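Local coordinates for microcin B17-processing protein McbB (Escherichia coli str. K-12 substr. MG1655, PDB 6GRH), which is needed to process the inactive microcin B17 precursor peptide, McbA, into the active antibiotic, at residues B[248-251]-B[252-256]. Numbering follows the deposited sequence.
Sequences RRLQ and ELTGT. With EDO (1,2-ethanediol), chain J.
Glu252, Leu253, Thr254 and Gly255 give their backbone N-H groups to the carbonyl oxygens of Arg248, Arg249, Leu250 and Gln251, four successive i to i+4 bonds that run through the C-terminal part of helix 236-254 toward the loop. Leu250 O is gripped twice: Thr254 N approaches nearly end-on at 2.8 Å, while the hydroxyl Thr254 OG1, 2.9 Å from Leu250 O, sits above the carbonyl plane. With chi1 at 65°, OG1 lies between the backbone N and the carbonyl carbon of Thr254, from where it reaches Leu250 O. Arg249 bends about its CB-CG bond (chi2 72°), swinging its guanidinium round to Glu252; the salt bridge from NH1 to OE1 is 2.7 Å long, with the two flat groups 62° apart. Leu253 CD1 lies over the centre of one face of that guanidinium, and NH2 of Arg249 bonds to Phe266 O. Gln251 runs out extended, and its NE2 reaches along the chain to Thr256 O at 2.9 Å, in the carbonyl plane. The amide is held at both ends, since Arg248 NH1 donates to Gln251 OE1 at 2.8 Å. The same guanidinium meets O1 of an ethanediol, probably from the crystallisation liquor, 3.1 Å from Arg248 NH2, and Arg248 NE bonds to Leu274 O of the second McbB subunit. Arg41 of McbC takes up the carbonyl oxygens of Glu252 and Gly255. Successive i to i+4 bonds, with a threonine hydroxyl returning to the carbonyl four residues back, typify an alpha-helix, here its C-terminal part, where McbB meets both its second copy and McbC.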
loop_
_atom_site.group_PDB
_atom_site.type_symbol
_atom_site.label_atom_id
_atom_site.label_comp_id
_atom_site.label_asym_id
_atom_site.label_seq_id
_atom_site.Cartn_x
_atom_site.Cartn_y
_atom_site.Cartn_z
ATOM N N ARG B 248 -25.199 11.434 0.420
ATOM C CA ARG B 248 -24.174 12.061 -0.381
ATOM C C ARG B 248 -23.602 11.155 -1.442
ATOM O O ARG B 248 -23.315 11.609 -2.538
ATOM C CB ARG B 248 -23.049 12.634 0.457
ATOM C CG ARG B 248 -23.485 13.824 1.262
ATOM C CD ARG B 248 -24.036 14.956 0.387
ATOM N NE ARG B 248 -23.997 16.196 1.138
ATOM C CZ ARG B 248 -24.733 17.270 0.907
ATOM N NH1 ARG B 248 -25.613 17.321 -0.093
ATOM N NH2 ARG B 248 -24.551 18.330 1.682
ATOM N N ARG B 249 -23.492 9.873 -1.135
ATOM C CA ARG B 249 -23.037 8.933 -2.124
ATOM C C ARG B 249 -24.033 8.771 -3.276
ATOM O O ARG B 249 -23.649 8.778 -4.447
ATOM C CB ARG B 249 -22.641 7.600 -1.445
ATOM C CG ARG B 249 -22.015 6.616 -2.401
ATOM C CD ARG B 249 -20.615 7.057 -2.777
ATOM N NE ARG B 249 -20.029 6.117 -3.714
ATOM C CZ ARG B 249 -19.489 6.400 -4.894
ATOM N NH1 ARG B 249 -19.366 7.658 -5.346
ATOM N NH2 ARG B 249 -19.018 5.393 -5.630
ATOM N N LEU B 250 -25.302 8.626 -2.966
ATOM C CA LEU B 250 -26.332 8.582 -3.997
ATOM C C LEU B 250 -26.356 9.849 -4.815
ATOM O O LEU B 250 -26.538 9.815 -6.043
ATOM C CB LEU B 250 -27.726 8.342 -3.393
ATOM C CG LEU B 250 -28.170 6.905 -3.145
ATOM C CD1 LEU B 250 -29.489 6.917 -2.396
ATOM C CD2 LEU B 250 -28.262 6.095 -4.437
ATOM N N GLN B 251 -26.200 10.980 -4.121
ATOM C CA GLN B 251 -26.142 12.279 -4.775
ATOM C C GLN B 251 -24.988 12.359 -5.770
ATOM O O GLN B 251 -25.207 12.784 -6.916
ATOM C CB GLN B 251 -26.103 13.388 -3.745
ATOM C CG GLN B 251 -26.116 14.781 -4.339
ATOM C CD GLN B 251 -26.329 15.861 -3.300
ATOM O OE1 GLN B 251 -26.432 15.588 -2.098
ATOM N NE2 GLN B 251 -26.497 17.082 -3.768
ATOM N N GLU B 252 -23.793 11.884 -5.374
ATOM C CA GLU B 252 -22.650 11.853 -6.270
ATOM C C GLU B 252 -22.931 11.082 -7.539
ATOM O O GLU B 252 -22.537 11.503 -8.624
ATOM C CB GLU B 252 -21.425 11.178 -5.628
ATOM C CG GLU B 252 -20.726 11.988 -4.587
ATOM C CD GLU B 252 -19.705 11.170 -3.772
ATOM O OE1 GLU B 252 -19.367 10.025 -4.149
ATOM O OE2 GLU B 252 -19.251 11.704 -2.734
ATOM N N LEU B 253 -23.584 9.942 -7.380
ATOM C CA LEU B 253 -23.810 8.995 -8.474
ATOM C C LEU B 253 -24.986 9.354 -9.373
ATOM O O LEU B 253 -24.866 9.220 -10.591
ATOM C CB LEU B 253 -24.029 7.576 -7.927
ATOM C CG LEU B 253 -22.778 6.949 -7.271
ATOM C CD1 LEU B 253 -23.178 5.753 -6.428
ATOM C CD2 LEU B 253 -21.761 6.546 -8.314
ATOM N N THR B 254 -26.096 9.787 -8.775
ATOM C CA THR B 254 -27.366 9.974 -9.496
ATOM C C THR B 254 -28.057 11.310 -9.256
ATOM O O THR B 254 -29.081 11.567 -9.873
ATOM C CB THR B 254 -28.411 8.880 -9.116
ATOM O OG1 THR B 254 -28.770 9.000 -7.719
ATOM C CG2 THR B 254 -27.863 7.493 -9.392
ATOM N N GLY B 255 -27.559 12.134 -8.343
ATOM C CA GLY B 255 -28.307 13.319 -7.938
ATOM C C GLY B 255 -27.683 14.612 -8.451
ATOM O O GLY B 255 -26.927 14.636 -9.435
ATOM N N THR B 256 -27.996 15.695 -7.768
ATOM C CA THR B 256 -27.455 17.001 -8.130
ATOM C C THR B 256 -25.981 17.049 -7.725
ATOM O O THR B 256 -25.642 17.084 -6.532
ATOM C CB THR B 256 -28.248 18.113 -7.426
ATOM O OG1 THR B 256 -29.597 18.057 -7.881
ATOM C CG2 THR B 256 -27.646 19.488 -7.683
HETATM C C1 EDO J . -27.024 20.723 1.345
HETATM O O1 EDO J . -26.000 20.663 0.348
HETATM C C2 EDO J . -26.490 21.532 2.514
HETATM O O2 EDO J . -27.288 21.331 3.679
#